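Local coordinates for protein rhamnogalacturonan endolyase YesW (PDB 2ZUX) that cleaves the rhamnogalacturonan backbone of plant cell-wall pectin by endo-type elimination, as a calcium-containing polysaccharide lyase of family 11, at residues 494-506 with 547-559. Numbering follows the deposited sequence.
With CA (calcium ion), chain D; CA (calcium ion), chain E; RAM (alpha-L-rhamnopyranose), chain M; RAM (alpha-L-rhamnopyranose), chain N.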
loop_
_atom_site.group_PDB
_atom_site.type_symbol
_atom_site.label_atom_id
_atom_site.label_comp_id
_atom_site.label_asym_id
_atom_site.label_seq_id
_atom_site.Cartn_x
_atom_site.Cartn_y
_atom_site.Cartn_z
ATOM N N ASN A 494 10.439 6.670 7.169
ATOM C CA ASN A 494 11.374 5.571 6.922
ATOM C C ASN A 494 12.052 5.691 5.562
ATOM O O ASN A 494 11.668 6.506 4.719
ATOM C CB ASN A 494 10.650 4.203 6.958
ATOM C CG ASN A 494 9.729 4.023 8.151
ATOM O OD1 ASN A 494 8.669 3.398 8.038
ATOM N ND2 ASN A 494 10.120 4.555 9.291
ATOM N N ASN A 495 13.042 4.836 5.349
ATOM C CA ASN A 495 13.633 4.610 4.030
ATOM C C ASN A 495 14.426 5.790 3.497
ATOM O O ASN A 495 14.397 6.095 2.307
ATOM C CB ASN A 495 12.584 4.097 3.022
ATOM C CG ASN A 495 11.930 2.807 3.477
ATOM O OD1 ASN A 495 10.695 2.650 3.408
ATOM N ND2 ASN A 495 12.736 1.875 3.932
ATOM N N GLY A 496 15.156 6.445 4.396
ATOM C CA GLY A 496 16.118 7.464 3.991
ATOM C C GLY A 496 15.449 8.569 3.204
ATOM O O GLY A 496 14.457 9.143 3.641
ATOM N N THR A 497 15.983 8.854 2.025
ATOM C CA THR A 497 15.464 9.954 1.223
ATOM C C THR A 497 14.031 9.711 0.740
ATOM O O THR A 497 13.330 10.654 0.385
ATOM C CB THR A 497 16.361 10.259 0.008
ATOM O OG1 THR A 497 16.396 9.127 -0.869
ATOM C CG2 THR A 497 17.783 10.613 0.458
ATOM N N LYS A 498 13.587 8.453 0.726
ATOM C CA LYS A 498 12.202 8.171 0.343
ATOM C C LYS A 498 11.200 8.723 1.354
ATOM O O LYS A 498 10.088 9.106 0.976
ATOM C CB LYS A 498 11.981 6.677 0.112
ATOM C CG LYS A 498 12.859 6.083 -0.987
ATOM C CD LYS A 498 12.539 6.654 -2.380
ATOM C CE LYS A 498 13.521 6.133 -3.404
ATOM N NZ LYS A 498 13.225 6.701 -4.754
ATOM N N ALA A 499 11.594 8.776 2.632
ATOM C CA ALA A 499 10.807 9.438 3.686
ATOM C C ALA A 499 9.332 9.014 3.681
ATOM O O ALA A 499 8.422 9.849 3.626
ATOM C CB ALA A 499 10.957 10.966 3.587
ATOM N N THR A 500 9.117 7.702 3.760
ATOM C CA THR A 500 7.783 7.129 3.693
ATOM C C THR A 500 7.226 6.809 5.079
ATOM O O THR A 500 7.982 6.448 5.986
ATOM C CB THR A 500 7.784 5.839 2.844
ATOM O OG1 THR A 500 8.761 4.920 3.359
ATOM C CG2 THR A 500 8.095 6.157 1.384
ATOM N N PRO A 501 5.897 6.897 5.240
ATOM C CA PRO A 501 5.318 6.482 6.503
ATOM C C PRO A 501 5.346 4.958 6.594
ATOM O O PRO A 501 5.392 4.276 5.562
ATOM C CB PRO A 501 3.876 6.978 6.396
ATOM C CG PRO A 501 3.576 6.905 4.935
ATOM C CD PRO A 501 4.868 7.327 4.271
ATOM N N THR A 502 5.301 4.422 7.803
ATOM C CA THR A 502 5.143 2.986 7.959
ATOM C C THR A 502 3.915 2.498 7.178
ATOM O O THR A 502 3.990 1.464 6.513
ATOM C CB THR A 502 5.163 2.593 9.461
ATOM O OG1 THR A 502 6.534 2.509 9.878
ATOM C CG2 THR A 502 4.514 1.256 9.729
ATOM N N LEU A 503 2.821 3.259 7.201
ATOM C CA LEU A 503 1.664 2.943 6.364
ATOM C C LEU A 503 0.758 4.147 6.276
ATOM O O LEU A 503 0.602 4.869 7.260
ATOM C CB LEU A 503 0.872 1.751 6.923
ATOM C CG LEU A 503 -0.290 1.210 6.073
ATOM C CD1 LEU A 503 0.184 0.667 4.728
ATOM C CD2 LEU A 503 -1.074 0.165 6.849
ATOM N N GLN A 504 0.182 4.372 5.099
ATOM C CA GLN A 504 -0.936 5.302 4.945
ATOM C C GLN A 504 -2.123 4.512 4.416
ATOM O O GLN A 504 -2.010 3.847 3.386
ATOM C CB GLN A 504 -0.593 6.419 3.970
ATOM C CG GLN A 504 -1.746 7.374 3.692
ATOM C CD GLN A 504 -1.398 8.353 2.594
ATOM O OE1 GLN A 504 -0.457 9.152 2.733
ATOM N NE2 GLN A 504 -2.126 8.276 1.479
ATOM N N ALA A 505 -3.257 4.555 5.117
ATOM C CA ALA A 505 -4.442 3.804 4.697
ATOM C C ALA A 505 -5.642 4.280 5.477
ATOM O O ALA A 505 -5.522 4.640 6.657
ATOM C CB ALA A 505 -4.250 2.312 4.943
ATOM N N ASP A 506 -6.807 4.245 4.841
ATOM C CA ASP A 506 -8.060 4.405 5.589
ATOM C C ASP A 506 -8.333 3.125 6.371
ATOM O O ASP A 506 -8.992 2.204 5.871
ATOM C CB ASP A 506 -9.229 4.710 4.660
ATOM C CG ASP A 506 -10.553 4.757 5.393
ATOM O OD1 ASP A 506 -10.554 4.970 6.631
ATOM O OD2 ASP A 506 -11.586 4.585 4.731
ATOM N N TYR A 547 -8.046 0.817 -4.472
ATOM C CA TYR A 547 -7.434 1.320 -3.251
ATOM C C TYR A 547 -6.985 0.171 -2.353
ATOM O O TYR A 547 -5.864 0.176 -1.838
ATOM C CB TYR A 547 -8.396 2.245 -2.505
ATOM C CG TYR A 547 -7.762 2.931 -1.315
ATOM C CD1 TYR A 547 -7.262 4.220 -1.416
ATOM C CD2 TYR A 547 -7.671 2.277 -0.090
ATOM C CE1 TYR A 547 -6.666 4.848 -0.318
ATOM C CE2 TYR A 547 -7.086 2.884 1.007
ATOM C CZ TYR A 547 -6.599 4.163 0.889
ATOM O OH TYR A 547 -6.032 4.737 2.000
ATOM N N ARG A 548 -7.859 -0.810 -2.141
ATOM C CA ARG A 548 -7.524 -1.920 -1.243
ATOM C C ARG A 548 -6.276 -2.643 -1.723
ATOM O O ARG A 548 -5.420 -3.055 -0.930
ATOM C CB ARG A 548 -8.695 -2.905 -1.126
ATOM C CG ARG A 548 -8.411 -4.144 -0.266
ATOM C CD ARG A 548 -8.113 -3.711 1.151
ATOM N NE ARG A 548 -7.677 -4.776 2.063
ATOM C CZ ARG A 548 -6.407 -5.113 2.289
ATOM N NH1 ARG A 548 -5.418 -4.547 1.598
ATOM N NH2 ARG A 548 -6.129 -6.057 3.184
ATOM N N LEU A 549 -6.183 -2.823 -3.035
ATOM C CA LEU A 549 -5.015 -3.474 -3.617
ATOM C C LEU A 549 -3.766 -2.609 -3.478
ATOM O O LEU A 549 -2.679 -3.144 -3.281
ATOM C CB LEU A 549 -5.265 -3.871 -5.077
ATOM C CG LEU A 549 -6.456 -4.824 -5.260
ATOM C CD1 LEU A 549 -6.625 -5.157 -6.734
ATOM C CD2 LEU A 549 -6.299 -6.095 -4.441
ATOM N N GLY A 550 -3.929 -1.291 -3.570
ATOM C CA GLY A 550 -2.829 -0.354 -3.312
ATOM C C GLY A 550 -2.262 -0.460 -1.905
ATOM O O GLY A 550 -1.041 -0.368 -1.707
ATOM N N ILE A 551 -3.129 -0.695 -0.927
ATOM C CA ILE A 551 -2.647 -0.870 0.442
ATOM C C ILE A 551 -1.825 -2.157 0.524
ATOM O O ILE A 551 -0.766 -2.179 1.155
ATOM C CB ILE A 551 -3.795 -0.842 1.471
ATOM C CG1 ILE A 551 -4.545 0.498 1.394
ATOM C CG2 ILE A 551 -3.255 -1.105 2.876
ATOM C CD1 ILE A 551 -3.662 1.748 1.411
ATOM N N ALA A 552 -2.269 -3.210 -0.159
ATOM C CA ALA A 552 -1.497 -4.449 -0.162
ATOM C C ALA A 552 -0.099 -4.277 -0.764
ATOM O O ALA A 552 0.846 -4.866 -0.252
ATOM C CB ALA A 552 -2.261 -5.573 -0.863
ATOM N N TRP A 553 0.042 -3.479 -1.830
ATOM C CA TRP A 553 1.374 -3.283 -2.412
ATOM C C TRP A 553 2.121 -2.052 -1.903
ATOM O O TRP A 553 3.236 -1.792 -2.357
ATOM C CB TRP A 553 1.408 -3.359 -3.959
ATOM C CG TRP A 553 0.487 -2.450 -4.744
ATOM C CD1 TRP A 553 -0.506 -2.870 -5.585
ATOM C CD2 TRP A 553 0.509 -1.005 -4.845
ATOM N NE1 TRP A 553 -1.110 -1.798 -6.176
ATOM C CE2 TRP A 553 -0.529 -0.640 -5.728
ATOM C CE3 TRP A 553 1.273 0.015 -4.243
ATOM C CZ2 TRP A 553 -0.814 0.691 -6.050
ATOM C CZ3 TRP A 553 0.975 1.344 -4.553
ATOM C CH2 TRP A 553 -0.065 1.661 -5.447
ATOM N N GLN A 554 1.549 -1.316 -0.949
ATOM C CA GLN A 554 2.216 -0.088 -0.506
ATOM C C GLN A 554 3.657 -0.332 -0.053
ATOM O O GLN A 554 4.557 0.461 -0.362
ATOM C CB GLN A 554 1.438 0.638 0.590
ATOM C CG GLN A 554 1.993 2.037 0.841
ATOM C CD GLN A 554 1.118 2.834 1.777
ATOM O OE1 GLN A 554 1.556 3.260 2.852
ATOM N NE2 GLN A 554 -0.140 3.028 1.389
ATOM N N ASN A 555 3.892 -1.433 0.649
ATOM C CA ASN A 555 5.238 -1.707 1.155
ATOM C C ASN A 555 6.264 -1.959 0.072
ATOM O O ASN A 555 7.450 -1.783 0.307
ATOM C CB ASN A 555 5.240 -2.883 2.154
ATOM C CG ASN A 555 4.971 -4.232 1.495
ATOM O OD1 ASN A 555 3.814 -4.685 1.418
ATOM N ND2 ASN A 555 6.016 -4.906 1.086
ATOM N N ILE A 556 5.829 -2.431 -1.092
ATOM C CA ILE A 556 6.807 -3.013 -1.995
ATOM C C ILE A 556 7.811 -1.997 -2.514
ATOM O O ILE A 556 7.461 -0.857 -2.877
ATOM C CB ILE A 556 6.188 -3.847 -3.129
ATOM C CG1 ILE A 556 5.630 -2.958 -4.233
ATOM C CG2 ILE A 556 5.158 -4.836 -2.574
ATOM C CD1 ILE A 556 5.120 -3.734 -5.435
ATOM N N ALA A 557 9.068 -2.437 -2.507
ATOM C CA ALA A 557 10.190 -1.664 -3.033
ATOM C C ALA A 557 10.027 -0.179 -2.693
ATOM O O ALA A 557 9.978 0.165 -1.502
ATOM C CB ALA A 557 10.375 -1.928 -4.530
ATOM N N TYR A 558 9.969 0.711 -3.679
ATOM C CA TYR A 558 9.781 2.126 -3.376
ATOM C C TYR A 558 8.309 2.478 -3.240
ATOM O O TYR A 558 7.619 2.774 -4.220
ATOM C CB TYR A 558 10.492 3.018 -4.395
ATOM C CG TYR A 558 12.012 2.898 -4.384
ATOM C CD1 TYR A 558 12.698 2.319 -3.311
ATOM C CD2 TYR A 558 12.765 3.378 -5.454
ATOM C CE1 TYR A 558 14.097 2.227 -3.317
ATOM C CE2 TYR A 558 14.158 3.283 -5.461
ATOM C CZ TYR A 558 14.808 2.692 -4.389
ATOM O OH TYR A 558 16.179 2.573 -4.356
ATOM N N ASN A 559 7.859 2.448 -1.984
ATOM C CA ASN A 559 6.451 2.609 -1.612
ATOM C C ASN A 559 5.811 3.762 -2.367
ATOM O O ASN A 559 6.348 4.874 -2.356
ATOM C CB ASN A 559 6.311 2.961 -0.119
ATOM C CG ASN A 559 7.052 2.015 0.822
ATOM O OD1 ASN A 559 8.097 1.442 0.495
ATOM N ND2 ASN A 559 6.547 1.922 2.044
HETATM CA CA CA D . 9.375 -0.583 0.672
HETATM CA CA CA E . -10.245 6.859 8.079
HETATM C C1 RAM M . 16.415 2.982 0.223
HETATM C C2 RAM M . 16.348 4.031 -0.885
HETATM C C3 RAM M . 16.550 5.443 -0.324
HETATM C C4 RAM M . 17.826 5.527 0.517
HETATM C C5 RAM M . 17.816 4.431 1.585
HETATM C C6 RAM M . 19.139 4.414 2.341
HETATM O O1 RAM M . 15.257 3.047 1.025
HETATM O O2 RAM M . 17.351 3.722 -1.831
HETATM O O3 RAM M . 16.595 6.397 -1.368
HETATM O O4 RAM M . 17.943 6.818 1.087
HETATM O O5 RAM M . 17.587 3.145 1.010
HETATM C C1 RAM N . 17.891 4.076 5.783
HETATM C C2 RAM N . 17.172 2.716 5.837
HETATM C C3 RAM N . 16.142 2.610 6.965
HETATM C C4 RAM N . 15.312 3.884 7.040
HETATM C C5 RAM N . 16.263 5.038 7.334
HETATM C C6 RAM N . 15.514 6.347 7.514
HETATM O O1 RAM N . 19.117 4.001 6.474
HETATM O O2 RAM N . 16.554 2.470 4.591
HETATM O O3 RAM N . 15.321 1.478 6.781
HETATM O O4 RAM N . 14.242 3.819 7.970
HETATM O O5 RAM N . 17.152 5.202 6.240
HETATM O O HOH W 1 4.277 3.124 3.256
HETATM O O HOH W 2 11.471 0.198 1.252
HETATM O O HOH W 3 10.377 -2.744 0.525
HETATM O O HOH W 4 -11.084 8.941 9.042
#
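Strand 503-505 and helix 547-553 run antiparallel, their axes 9.1 Å apart, and beyond them residues 494-502 lie against residues 554-559. Gln554 joins them because a primary amide both gives and accepts: OE1 takes the N-H of Gln504 at 2.9 Å on an in-plane lone pair, and NE2 returns a bond to Gln504 O. Its chain, extended with CG anti to the backbone N (chi1 -169°), reaches the strand. Ile551 lays CD1 on Ala505 CB at 3.6 Å, where a methyl leaves room for the branched chain. At the ring edge, Tyr547 OH accepts the Asp506 N-H and also bonds Glu513. A water accepts from Asn559 ND2 within reach of Pro501 O and Gln554 OE1, while Asn559 OD1 binds calcium at 2.4 Å, sharing it with Asp116 and the carbonyls of Asn555 and Ala557. Lys498 lays CE over one Tyr558 face, 3.5 Å from the centroid, with NZ in an off-centre cation-pi contact. Tyr558 OH lies 3.0 Å from O2 of a rhamnose hydrogen-bonded by Thr497 N and OG1. A serine in place of Tyr558 would probably free the lysine to swing and leave the sugar without this neighbour. Calcium and sugar thus meet one segment, consistent with the metal helping to hold Tyr558.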